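Local coordinates for protein acyl-CoA dehydrogenase (PDB 5LNX) that catalyses the FAD-dependent oxidation of saturated acyl-CoA to 2,3-dehydroacyl-CoA, passing the reducing equivalents to an acceptor, at residues 260-265 against 271-276; 252-257 against 348-353; 284-289 against 330-335; 243-248 against 319-324. All coordinates share one frame; numbering follows the deposited sequence.

In the fold
Three contacts share helix 229-265: contact 4 near its middle, contact 2 further along and contact 1 at its C-terminal end. Helix 277-305 enters through contact 3, whose centre lies about 9 Å from that of contact 2. The two meet directly, Met286 CE lying 3.4 Å from Leu256 CA. Contacts 1 and 3, centres about 13 Å apart, both touch the same FAD and join where Ile273 CD1 lies 3.4 Å from Ile335 O. Contact 4, centred about 15 Å from contact 3, meets it through Arg289 and Phe320. The side chains of Ala255 (contact 2) and Ser322 (contact 4) lie about 14 and 11 Å from a bound FAD.

Contact 1 of 4, residues 260-265 against 271-276; sequences VDYAKQ and RPIAAN. With FAD (flavin-adenine dinucleotide), chain Q.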
# COMPACT_ATOMS: atom_id res chain seq x y z
N VAL D 260 3.98 5.41 -20.76
CA VAL D 260 5.03 6.41 -20.92
C VAL D 260 4.77 7.23 -22.18
O VAL D 260 4.59 8.45 -22.14
CB VAL D 260 6.43 5.76 -21.01
CG1 VAL D 260 7.47 6.77 -21.47
CG2 VAL D 260 6.83 5.17 -19.67
N ASP D 261 4.76 6.52 -23.30
CA ASP D 261 4.39 7.01 -24.62
C ASP D 261 3.12 7.88 -24.58
O ASP D 261 3.09 9.02 -25.10
CB ASP D 261 4.20 5.74 -25.54
CG ASP D 261 3.59 6.06 -26.89
OD1 ASP D 261 2.46 6.51 -26.82
OD2 ASP D 261 4.16 5.83 -28.01
N TYR D 262 2.05 7.37 -24.02
CA TYR D 262 0.79 8.16 -23.98
C TYR D 262 0.98 9.45 -23.17
O TYR D 262 0.47 10.50 -23.54
CB TYR D 262 -0.39 7.39 -23.41
CG TYR D 262 -1.68 8.16 -23.41
CD1 TYR D 262 -2.53 8.18 -24.53
CD2 TYR D 262 -2.08 8.86 -22.28
CE1 TYR D 262 -3.71 8.90 -24.52
CE2 TYR D 262 -3.25 9.61 -22.26
CZ TYR D 262 -4.07 9.61 -23.38
OH TYR D 262 -5.27 10.31 -23.32
N ALA D 263 1.67 9.32 -22.04
CA ALA D 263 1.82 10.38 -21.05
C ALA D 263 2.66 11.54 -21.55
O ALA D 263 2.65 12.63 -20.95
CB ALA D 263 2.44 9.82 -19.78
N LYS D 264 3.48 11.24 -22.55
CA LYS D 264 4.43 12.17 -23.16
C LYS D 264 3.75 12.99 -24.23
O LYS D 264 4.08 14.17 -24.44
CB LYS D 264 5.60 11.40 -23.81
CG LYS D 264 6.72 11.05 -22.85
CD LYS D 264 7.64 10.00 -23.41
CE LYS D 264 8.64 10.64 -24.36
NZ LYS D 264 9.42 9.59 -25.08
N GLN D 265 2.82 12.34 -24.93
CA GLN D 265 2.10 12.87 -26.08
C GLN D 265 0.86 13.63 -25.61
O GLN D 265 0.50 14.68 -26.16
CB GLN D 265 1.65 11.70 -26.99
CG GLN D 265 0.38 11.96 -27.84
CD GLN D 265 -0.59 10.77 -28.01
OE1 GLN D 265 -1.82 10.96 -27.91
NE2 GLN D 265 -0.08 9.56 -28.16
N ARG D 271 0.72 21.51 -20.88
CA ARG D 271 1.93 20.70 -20.73
C ARG D 271 1.56 19.23 -20.87
O ARG D 271 0.42 18.85 -20.56
CB ARG D 271 2.63 20.95 -19.38
N PRO D 272 2.50 18.39 -21.31
CA PRO D 272 2.17 16.97 -21.30
C PRO D 272 1.86 16.48 -19.88
O PRO D 272 2.50 16.91 -18.93
CB PRO D 272 3.45 16.30 -21.87
CG PRO D 272 4.31 17.43 -22.37
CD PRO D 272 3.94 18.60 -21.53
N ILE D 273 0.92 15.53 -19.77
CA ILE D 273 0.55 14.98 -18.43
C ILE D 273 1.73 14.43 -17.61
O ILE D 273 1.79 14.62 -16.40
CB ILE D 273 -0.59 13.94 -18.49
CG1 ILE D 273 -0.27 12.81 -19.47
CG2 ILE D 273 -1.90 14.64 -18.84
CD1 ILE D 273 -1.22 11.64 -19.32
N ALA D 274 2.69 13.83 -18.29
CA ALA D 274 3.95 13.39 -17.68
C ALA D 274 4.70 14.43 -16.86
O ALA D 274 5.49 14.09 -15.99
CB ALA D 274 4.88 12.85 -18.76
N ALA D 275 4.54 15.71 -17.18
CA ALA D 275 5.24 16.79 -16.48
C ALA D 275 4.73 16.91 -15.04
O ALA D 275 5.29 17.63 -14.21
CB ALA D 275 5.05 18.11 -17.22
N ASN D 276 3.62 16.25 -14.77
CA ASN D 276 3.05 16.20 -13.44
C ASN D 276 3.55 15.03 -12.64
O ASN D 276 3.47 13.89 -13.08
CB ASN D 276 1.54 16.10 -13.54
CG ASN D 276 0.94 17.25 -14.29
OD1 ASN D 276 0.99 18.39 -13.83
ND2 ASN D 276 0.32 16.96 -15.42
PA FAD Q . -7.01 13.54 -19.17
O1A FAD Q . -6.25 13.35 -20.47
O2A FAD Q . -7.47 14.87 -18.67
O5B FAD Q . -6.02 13.09 -17.98
C5B FAD Q . -5.31 11.85 -18.06
C4B FAD Q . -4.40 11.62 -16.85
O4B FAD Q . -3.59 12.78 -16.68
C3B FAD Q . -5.18 11.42 -15.57
O3B FAD Q . -4.63 10.33 -14.82
C2B FAD Q . -5.03 12.71 -14.81
O2B FAD Q . -4.92 12.44 -13.41
C1B FAD Q . -3.73 13.25 -15.35
N9A FAD Q . -3.59 14.70 -15.31
C8A FAD Q . -3.79 15.57 -16.32
N7A FAD Q . -3.49 16.84 -15.93
C5A FAD Q . -3.06 16.75 -14.65
C6A FAD Q . -2.55 17.68 -13.62
N6A FAD Q . -2.48 18.98 -13.90
N1A FAD Q . -2.17 17.16 -12.42
C2A FAD Q . -2.25 15.84 -12.14
N3A FAD Q . -2.68 14.95 -13.04
C4A FAD Q . -3.10 15.34 -14.26
N1 FAD Q . -17.73 13.72 -19.08
C2 FAD Q . -18.84 14.52 -19.01
O2 FAD Q . -18.70 15.76 -19.06
N3 FAD Q . -20.08 13.99 -18.87
C4 FAD Q . -20.31 12.67 -18.79
O4 FAD Q . -21.47 12.23 -18.68
C4X FAD Q . -19.17 11.76 -18.85
N5 FAD Q . -19.34 10.43 -18.75
C5X FAD Q . -18.28 9.58 -18.81
C6 FAD Q . -18.50 8.21 -18.77
C7 FAD Q . -17.44 7.33 -18.82
C7M FAD Q . -17.69 5.85 -18.74
C8 FAD Q . -16.08 7.85 -19.00
C8M FAD Q . -14.91 6.92 -19.06
C9 FAD Q . -15.86 9.21 -19.06
C9A FAD Q . -16.91 10.12 -18.98
N10 FAD Q . -16.69 11.54 -19.06
C10 FAD Q . -17.83 12.37 -19.01
C1' FAD Q . -15.36 12.14 -19.27
C2' FAD Q . -14.49 12.25 -18.04
O2' FAD Q . -14.96 13.38 -17.34
C3' FAD Q . -13.01 12.41 -18.41
O3' FAD Q . -12.46 11.12 -18.78
C4' FAD Q . -12.11 13.05 -17.34
O4' FAD Q . -12.67 14.30 -16.90
C5' FAD Q . -10.68 13.28 -17.82
O5' FAD Q . -10.60 13.32 -19.26
P FAD Q . -9.47 12.50 -20.12
O1P FAD Q . -9.99 11.08 -20.18
O2P FAD Q . -9.03 13.22 -21.39
O3P FAD Q . -8.20 12.46 -19.12
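The single hydrogen bond between 260-265 and 271-276 runs from Ala274 N to Ala263 O, 2.9 Å long with an angle of 155° at the hydrogen. It ties the last full turn of helix 229-265 to the chain that has just turned back on it.

Apolar pairs flank this bond. Ala263 CB lies 4.0 Å from both Ala274 CB and Ile273 CG1. Ile273 holds CG1 between its backbone N and carbonyl carbon (chi1 54°), which carries this branch toward the helix. At its tip, CD1 approaches Tyr262 CE2 at 4.1 Å, the ring and the aliphatic chain being skewed to each other. Van der Waals touches on carbonyl oxygens at the helix end are a separate kind: Ile273 CG1 is 3.3 Å from Ala263 O, and Pro272 lays its CB 3.4 Å from Lys264 O.

The intervening hairpin, strands 267-268 and 271-272, reverses the chain in the C-terminal helical domain of the acyl-CoA dehydrogenase fold, and the 3-10 turn 273-275 then leads into helix 277-305. Leu376 of the second subunit packs on Lys264 and Ala274.

Contacts with the cofactor form the last group. The other branch of Ile273 faces FAD, CG2 lying 3.3 Å from C8A of the adenine. Asn276 sets its amide against the six-membered part of that base, ND2 being 3.5 Å from C6A, while the same ND2 donates to Ile273 O at 2.9 Å. With an alanine here, the adenine would probably lose this amide neighbour, and Ile273 O would be left with the backbone N of the residue as its donor from this turn.

Contact 2 of 4, residues 252-257 against 348-353; sequences AEAALE and ERLLRD
Leu350 points its side chain at helix 229-265 and meets it at Ala255, its CD1 coming 3.4 Å from Ala255 CA and 3.8 Å from Ala255 CB. Its CG stands anti to the carbonyl carbon (chi1 -62°), and the extended second torsion, -178°, sends CD1 forward onto the backbone of the opposing helix, where it also lies against Ala255 N. Both methyls of the leucine face Ala254 CB, each 4.2 Å from it. A single branched side chain thus rests on two consecutive small ones, and the backbones come within 6.8 Å, measured from Ala255 CA to Leu350 CA.

Arg352 is turned from this interface, its NE in a salt bridge with Glu348 OE2 whose modelled length is too short to be relied on; Arg349 CA lies 3.7 Å above one face of its guanidinium. The charged groups of both segments take partners outside this contact: Arg352 pairs with Glu30, Arg349 with Glu27 and Glu253 with Arg76. Arg352 also meets the ring of Tyr203 in a cation-pi contact, while its O accepts from Tyr341 OH of the fourth subunit.

Helix 348-356 is joined in this way to helix 229-265 within the helical C-terminal domain of the acyl-CoA dehydrogenase fold. All three residues that touch are buried, and their side chains meet as apolar groups, which is consistent with a pairing held by shape and burial.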
# COMPACT_ATOMS: atom_id res chain seq x y z
N ALA D 252 3.20 -6.22 -17.19
CA ALA D 252 3.53 -4.99 -16.45
C ALA D 252 4.36 -4.04 -17.32
O ALA D 252 4.23 -2.82 -17.22
CB ALA D 252 4.29 -5.32 -15.19
N GLU D 253 5.22 -4.63 -18.15
CA GLU D 253 6.07 -3.87 -19.03
C GLU D 253 5.27 -3.20 -20.15
O GLU D 253 5.51 -2.05 -20.51
CB GLU D 253 7.16 -4.77 -19.57
CG GLU D 253 8.19 -5.09 -18.50
CD GLU D 253 9.40 -5.79 -19.06
OE1 GLU D 253 9.28 -6.36 -20.18
OE2 GLU D 253 10.44 -5.83 -18.38
N ALA D 254 4.30 -3.94 -20.66
CA ALA D 254 3.34 -3.40 -21.64
C ALA D 254 2.59 -2.22 -21.03
O ALA D 254 2.43 -1.18 -21.67
CB ALA D 254 2.35 -4.48 -22.07
N ALA D 255 2.10 -2.40 -19.82
CA ALA D 255 1.43 -1.27 -19.13
C ALA D 255 2.33 -0.04 -19.09
O ALA D 255 1.89 1.07 -19.35
CB ALA D 255 1.03 -1.66 -17.71
N LEU D 256 3.59 -0.26 -18.72
CA LEU D 256 4.54 0.82 -18.54
C LEU D 256 4.84 1.56 -19.86
O LEU D 256 4.66 2.77 -19.97
CB LEU D 256 5.83 0.26 -17.96
CG LEU D 256 7.00 1.24 -17.91
CD1 LEU D 256 6.71 2.35 -16.90
CD2 LEU D 256 8.28 0.50 -17.56
N GLU D 257 5.27 0.79 -20.85
CA GLU D 257 5.67 1.33 -22.14
C GLU D 257 4.52 2.13 -22.78
O GLU D 257 4.72 3.28 -23.23
CB GLU D 257 6.20 0.23 -23.04
CG GLU D 257 7.45 -0.40 -22.37
CD GLU D 257 8.79 0.24 -22.69
OE1 GLU D 257 9.21 0.19 -23.86
OE2 GLU D 257 9.51 0.69 -21.77
N GLU D 348 -6.77 -1.48 -20.97
CA GLU D 348 -7.85 -2.05 -20.22
C GLU D 348 -7.76 -3.63 -20.11
O GLU D 348 -8.10 -4.25 -19.08
CB GLU D 348 -9.09 -1.44 -20.83
CG GLU D 348 -10.31 -2.21 -20.52
CD GLU D 348 -10.36 -3.51 -21.27
OE1 GLU D 348 -9.84 -3.58 -22.42
OE2 GLU D 348 -10.84 -4.48 -20.65
N ARG D 349 -7.17 -4.23 -21.13
CA ARG D 349 -6.97 -5.67 -21.20
C ARG D 349 -5.92 -6.09 -20.22
O ARG D 349 -5.88 -7.24 -19.79
CB ARG D 349 -6.54 -6.08 -22.59
CG ARG D 349 -5.13 -5.68 -22.96
CD ARG D 349 -4.80 -6.09 -24.38
NE ARG D 349 -5.70 -5.51 -25.36
CZ ARG D 349 -5.54 -5.58 -26.67
NH1 ARG D 349 -4.49 -6.22 -27.19
NH2 ARG D 349 -6.45 -5.03 -27.47
N LEU D 350 -5.03 -5.17 -19.90
CA LEU D 350 -3.87 -5.47 -19.05
C LEU D 350 -4.34 -5.66 -17.63
O LEU D 350 -3.77 -6.46 -16.90
CB LEU D 350 -2.85 -4.35 -19.11
CG LEU D 350 -2.25 -4.10 -20.50
CD1 LEU D 350 -1.22 -3.00 -20.45
CD2 LEU D 350 -1.64 -5.36 -21.10
N LEU D 351 -5.39 -4.91 -17.24
CA LEU D 351 -5.94 -5.04 -15.91
C LEU D 351 -6.68 -6.38 -15.80
O LEU D 351 -6.41 -7.21 -14.92
CB LEU D 351 -6.90 -3.89 -15.60
CG LEU D 351 -7.59 -3.99 -14.23
CD1 LEU D 351 -6.57 -3.95 -13.11
CD2 LEU D 351 -8.62 -2.92 -14.02
N ARG D 352 -7.67 -6.54 -16.67
CA ARG D 352 -8.46 -7.73 -16.76
C ARG D 352 -7.57 -8.99 -16.78
O ARG D 352 -7.82 -9.94 -16.02
CB ARG D 352 -9.29 -7.69 -18.04
CG ARG D 352 -10.48 -6.73 -18.00
CD ARG D 352 -11.54 -7.08 -19.03
NE ARG D 352 -11.12 -6.84 -20.40
CZ ARG D 352 -10.50 -7.71 -21.19
NH1 ARG D 352 -10.24 -8.94 -20.79
NH2 ARG D 352 -10.11 -7.33 -22.41
N ASP D 353 -6.57 -8.97 -17.66
CA ASP D 353 -5.59 -10.04 -17.74
C ASP D 353 -4.76 -10.15 -16.45
O ASP D 353 -4.63 -11.24 -15.87
CB ASP D 353 -4.69 -9.90 -18.97
CG ASP D 353 -5.43 -10.22 -20.29
OD1 ASP D 353 -6.68 -10.11 -20.34
OD2 ASP D 353 -4.75 -10.61 -21.28

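Contact 3 of 4, residues 284-289 against 330-335; sequences ADMATR and LDAVQI. With FAD (flavin-adenine dinucleotide), chain Q.
Met286 and Asp331 lie alongside one another with their side chains running opposite ways, the sulfur SD 4.0 Å from Asp331 CB. Their meeting joins helix 277-305 to the start of helix 332-336, two helices of the C-terminal domain of the acyl-CoA dehydrogenase fold, the second of which delivers backbone atoms to the FAD pocket.

Met286 has the most surface buried by the contact. Its CG stands anti to the carbonyl carbon (chi1 -84°), the chain then runs out nearly extended, and a bend at the last torsion (chi3 83°) turns the methyl aside. CE thereby reaches Ala332, 4.3 Å from its CB, while SD remains beside Asp331. Met286 and Ala332 both pack on Ala255, so the methionine lies between its own helix, helix 229-265 and residues 331-332.

Asp331 takes part through its CB. Its carboxylate OD2 is 6.2 Å from Asp285 OD2, and each like-charged group has a partner of opposite charge: Asp285 forms a salt bridge with Arg368 of the second subunit, and Asp331 a long, weak ion pair with Lys282.

Ala332, the third residue, is buried and offers only its methyl. Two residues on, the carboxamide of Gln334 is engaged by the fourth subunit, OE1 by Lys355 and NE2 by Glu365 and the backbone of Gln358. Its backbone faces the cofactor instead: the ribose hydroxyl O3B of FAD donates to Gln334 O over 2.7 Å.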
# COMPACT_ATOMS: atom_id res chain seq x y z
N ALA D 284 7.54 5.79 -12.58
CA ALA D 284 8.84 5.45 -11.97
C ALA D 284 8.68 4.24 -11.06
O ALA D 284 9.45 3.28 -11.12
CB ALA D 284 9.37 6.62 -11.18
N ASP D 285 7.66 4.30 -10.24
CA ASP D 285 7.24 3.17 -9.44
C ASP D 285 7.01 1.92 -10.30
O ASP D 285 7.45 0.83 -9.94
CB ASP D 285 5.97 3.54 -8.67
CG ASP D 285 6.25 4.46 -7.51
OD1 ASP D 285 7.45 4.66 -7.17
OD2 ASP D 285 5.30 5.01 -6.94
N MET D 286 6.31 2.10 -11.43
CA MET D 286 6.02 0.99 -12.34
C MET D 286 7.32 0.39 -12.82
O MET D 286 7.51 -0.83 -12.82
CB MET D 286 5.19 1.44 -13.55
CG MET D 286 3.69 1.50 -13.29
SD MET D 286 2.74 2.48 -14.48
CE MET D 286 2.53 1.30 -15.79
N ALA D 287 8.21 1.26 -13.25
CA ALA D 287 9.51 0.85 -13.81
C ALA D 287 10.36 0.14 -12.77
O ALA D 287 11.07 -0.80 -13.10
CB ALA D 287 10.24 2.08 -14.36
N THR D 288 10.31 0.63 -11.53
CA THR D 288 11.14 0.14 -10.40
C THR D 288 10.70 -1.27 -9.94
O THR D 288 11.52 -2.16 -9.67
CB THR D 288 11.07 1.10 -9.18
OG1 THR D 288 11.71 2.36 -9.48
CG2 THR D 288 11.76 0.50 -7.96
N ARG D 289 9.40 -1.43 -9.83
CA ARG D 289 8.81 -2.70 -9.45
C ARG D 289 8.98 -3.72 -10.58
O ARG D 289 8.89 -4.94 -10.38
CB ARG D 289 7.29 -2.53 -9.11
CG ARG D 289 6.78 -1.59 -8.01
CD ARG D 289 7.54 -1.66 -6.69
NE ARG D 289 6.82 -2.28 -5.57
CZ ARG D 289 6.97 -1.96 -4.27
NH1 ARG D 289 7.77 -0.97 -3.88
NH2 ARG D 289 6.28 -2.65 -3.37
N LEU D 330 -3.77 -0.83 -14.37
CA LEU D 330 -4.31 -0.04 -13.24
C LEU D 330 -3.83 1.34 -12.81
O LEU D 330 -4.43 2.01 -11.94
CB LEU D 330 -4.01 -0.69 -11.91
CG LEU D 330 -4.96 -0.46 -10.71
CD1 LEU D 330 -6.30 -1.11 -10.93
CD2 LEU D 330 -4.39 -0.91 -9.37
N ASP D 331 -2.68 1.70 -13.36
CA ASP D 331 -2.12 3.02 -13.16
C ASP D 331 -2.17 3.44 -14.62
O ASP D 331 -2.83 4.41 -14.96
CB ASP D 331 -0.72 3.09 -12.54
CG ASP D 331 -0.72 3.54 -11.08
OD1 ASP D 331 -1.78 4.01 -10.58
OD2 ASP D 331 0.36 3.50 -10.45
N ALA D 332 -1.57 2.63 -15.48
CA ALA D 332 -1.78 2.69 -16.93
C ALA D 332 -3.21 3.01 -17.40
O ALA D 332 -3.43 3.93 -18.20
CB ALA D 332 -1.33 1.40 -17.58
N VAL D 333 -4.18 2.25 -16.95
CA VAL D 333 -5.57 2.64 -17.23
C VAL D 333 -5.76 4.11 -16.84
O VAL D 333 -6.36 4.89 -17.59
CB VAL D 333 -6.59 1.76 -16.51
CG1 VAL D 333 -7.98 2.33 -16.65
CG2 VAL D 333 -6.58 0.36 -17.11
N GLN D 334 -5.30 4.45 -15.64
CA GLN D 334 -5.52 5.78 -15.05
C GLN D 334 -4.85 6.88 -15.89
O GLN D 334 -5.36 8.01 -16.01
CB GLN D 334 -4.93 5.83 -13.62
CG GLN D 334 -5.32 7.05 -12.81
CD GLN D 334 -6.77 7.03 -12.45
OE1 GLN D 334 -7.43 5.98 -12.48
NE2 GLN D 334 -7.29 8.18 -12.03
N ILE D 335 -3.69 6.55 -16.42
CA ILE D 335 -2.84 7.50 -17.10
C ILE D 335 -3.42 7.87 -18.48
O ILE D 335 -3.35 9.04 -18.91
CB ILE D 335 -1.43 6.94 -17.25
CG1 ILE D 335 -0.75 6.93 -15.88
CG2 ILE D 335 -0.63 7.79 -18.25
CD1 ILE D 335 0.67 6.41 -15.84
PA FAD Q . -7.01 13.54 -19.17
O1A FAD Q . -6.25 13.35 -20.47
O2A FAD Q . -7.47 14.87 -18.67
O5B FAD Q . -6.02 13.09 -17.98
C5B FAD Q . -5.31 11.85 -18.06
C4B FAD Q . -4.40 11.62 -16.85
O4B FAD Q . -3.59 12.78 -16.68
C3B FAD Q . -5.18 11.42 -15.57
O3B FAD Q . -4.63 10.33 -14.82
C2B FAD Q . -5.03 12.71 -14.81
O2B FAD Q . -4.92 12.44 -13.41
C1B FAD Q . -3.73 13.25 -15.35
N9A FAD Q . -3.59 14.70 -15.31
C8A FAD Q . -3.79 15.57 -16.32
N7A FAD Q . -3.49 16.84 -15.93
C5A FAD Q . -3.06 16.75 -14.65
C6A FAD Q . -2.55 17.68 -13.62
N6A FAD Q . -2.48 18.98 -13.90
N1A FAD Q . -2.17 17.16 -12.42
C2A FAD Q . -2.25 15.84 -12.14
N3A FAD Q . -2.68 14.95 -13.04
C4A FAD Q . -3.10 15.34 -14.26
N1 FAD Q . -17.73 13.72 -19.08
C2 FAD Q . -18.84 14.52 -19.01
O2 FAD Q . -18.70 15.76 -19.06
N3 FAD Q . -20.08 13.99 -18.87
C4 FAD Q . -20.31 12.67 -18.79
O4 FAD Q . -21.47 12.23 -18.68
C4X FAD Q . -19.17 11.76 -18.85
N5 FAD Q . -19.34 10.43 -18.75
C5X FAD Q . -18.28 9.58 -18.81
C6 FAD Q . -18.50 8.21 -18.77
C7 FAD Q . -17.44 7.33 -18.82
C7M FAD Q . -17.69 5.85 -18.74
C8 FAD Q . -16.08 7.85 -19.00
C8M FAD Q . -14.91 6.92 -19.06
C9 FAD Q . -15.86 9.21 -19.06
C9A FAD Q . -16.91 10.12 -18.98
N10 FAD Q . -16.69 11.54 -19.06
C10 FAD Q . -17.83 12.37 -19.01
C1' FAD Q . -15.36 12.14 -19.27
C2' FAD Q . -14.49 12.25 -18.04
O2' FAD Q . -14.96 13.38 -17.34
C3' FAD Q . -13.01 12.41 -18.41
O3' FAD Q . -12.46 11.12 -18.78
C4' FAD Q . -12.11 13.05 -17.34
O4' FAD Q . -12.67 14.30 -16.90
C5' FAD Q . -10.68 13.28 -17.82
O5' FAD Q . -10.60 13.32 -19.26
P FAD Q . -9.47 12.50 -20.12
O1P FAD Q . -9.99 11.08 -20.18
O2P FAD Q . -9.03 13.22 -21.39
O3P FAD Q . -8.20 12.46 -19.12

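Contact 4 of 4, residues 243-248 against 319-324; sequences GIAAQA and QFASDA
The methyl of Ala248 sits over one face of the flat peptide group linking Ala321 to Ser322, its CB 3.4 Å from Ala321 C and 3.5 Å from Ser322 N. A second pair of flat groups lies along the other side of helix 311-326: Gln319 NE2 donates to Asp323 OD2 at 2.9 Å, approaching from above the carboxylate, 50° out of its plane. Gln319 leaves its helix on the side away from 243-248, as does Asp323. The Asp323 carboxylate also pairs with Arg368, and the ring of Phe320 packs against Phe320 of the second subunit.

The two segments belong to neighbouring helices of the C-terminal helical bundle of the acyl-CoA dehydrogenases. They run in broadly the same direction, crossing at 28° with axes 7.8 Å apart at closest approach. That spacing suits the small residues between them. Ala321 CB fits between two positions one turn apart, 3.6 Å from Ala248 CB and 3.3 Å from Ala245 O, and the methyls of Ala245 and Ala321 lie 4.3 Å apart.

Ser322 joins the interface by its backbone and CB. Its hydroxyl, held between the backbone N and the carbonyl carbon (chi1 60°), is hydrogen-bonded to Lys318 O one turn back and to Asn364 ND2.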
# COMPACT_ATOMS: atom_id res chain seq x y z
N GLY D 243 7.06 -19.10 -14.98
CA GLY D 243 6.36 -18.74 -16.21
C GLY D 243 5.22 -17.79 -15.97
O GLY D 243 5.07 -16.77 -16.65
N ILE D 244 4.39 -18.08 -14.98
CA ILE D 244 3.27 -17.15 -14.63
C ILE D 244 3.82 -15.78 -14.20
O ILE D 244 3.22 -14.75 -14.50
CB ILE D 244 2.41 -17.68 -13.50
CG1 ILE D 244 1.74 -18.99 -13.91
CG2 ILE D 244 1.36 -16.66 -13.11
CD1 ILE D 244 0.89 -18.90 -15.15
N ALA D 245 4.98 -15.80 -13.57
CA ALA D 245 5.63 -14.59 -13.10
C ALA D 245 6.12 -13.75 -14.29
O ALA D 245 5.95 -12.53 -14.34
CB ALA D 245 6.80 -14.94 -12.20
N ALA D 246 6.77 -14.45 -15.21
CA ALA D 246 7.18 -13.92 -16.52
C ALA D 246 6.00 -13.36 -17.31
O ALA D 246 6.12 -12.34 -18.00
CB ALA D 246 7.87 -15.01 -17.32
N GLN D 247 4.86 -14.02 -17.22
CA GLN D 247 3.62 -13.51 -17.81
C GLN D 247 3.25 -12.18 -17.18
O GLN D 247 3.01 -11.19 -17.88
CB GLN D 247 2.46 -14.49 -17.62
CG GLN D 247 1.19 -14.13 -18.38
CD GLN D 247 -0.04 -14.92 -17.93
OE1 GLN D 247 0.00 -15.67 -16.95
NE2 GLN D 247 -1.14 -14.75 -18.66
N ALA D 248 3.26 -12.16 -15.85
CA ALA D 248 2.94 -10.95 -15.06
C ALA D 248 3.91 -9.79 -15.36
O ALA D 248 3.55 -8.62 -15.28
CB ALA D 248 2.99 -11.26 -13.58
N GLN D 319 4.28 -14.14 -6.88
CA GLN D 319 3.57 -13.19 -6.02
C GLN D 319 3.96 -11.74 -6.31
O GLN D 319 3.12 -10.83 -6.28
CB GLN D 319 3.85 -13.51 -4.55
CG GLN D 319 3.13 -12.61 -3.55
CD GLN D 319 3.97 -11.47 -3.01
OE1 GLN D 319 5.02 -11.70 -2.39
NE2 GLN D 319 3.61 -10.24 -3.36
N PHE D 320 5.24 -11.52 -6.54
CA PHE D 320 5.74 -10.15 -6.71
C PHE D 320 5.29 -9.56 -8.05
O PHE D 320 4.63 -8.52 -8.10
CB PHE D 320 7.26 -10.05 -6.59
CG PHE D 320 7.73 -8.66 -6.45
CD1 PHE D 320 7.76 -8.04 -5.20
CD2 PHE D 320 7.98 -7.88 -7.59
CE1 PHE D 320 8.11 -6.71 -5.08
CE2 PHE D 320 8.31 -6.55 -7.47
CZ PHE D 320 8.37 -5.96 -6.22
N ALA D 321 5.63 -10.27 -9.12
CA ALA D 321 5.29 -9.86 -10.49
C ALA D 321 3.78 -9.71 -10.65
O ALA D 321 3.30 -8.69 -11.16
CB ALA D 321 5.85 -10.85 -11.49
N SER D 322 3.04 -10.69 -10.15
CA SER D 322 1.57 -10.68 -10.26
C SER D 322 0.97 -9.43 -9.61
O SER D 322 0.21 -8.70 -10.23
CB SER D 322 0.95 -11.96 -9.65
OG SER D 322 1.25 -12.14 -8.27
N ASP D 323 1.30 -9.20 -8.36
CA ASP D 323 0.79 -8.04 -7.62
C ASP D 323 1.22 -6.73 -8.26
O ASP D 323 0.48 -5.77 -8.32
CB ASP D 323 1.28 -8.06 -6.16
CG ASP D 323 0.60 -9.12 -5.32
OD1 ASP D 323 -0.30 -9.80 -5.85
OD2 ASP D 323 0.94 -9.26 -4.13
N ALA D 324 2.48 -6.70 -8.67
CA ALA D 324 3.07 -5.54 -9.34
C ALA D 324 2.31 -5.22 -10.62
O ALA D 324 2.12 -4.07 -10.99
CB ALA D 324 4.55 -5.77 -9.63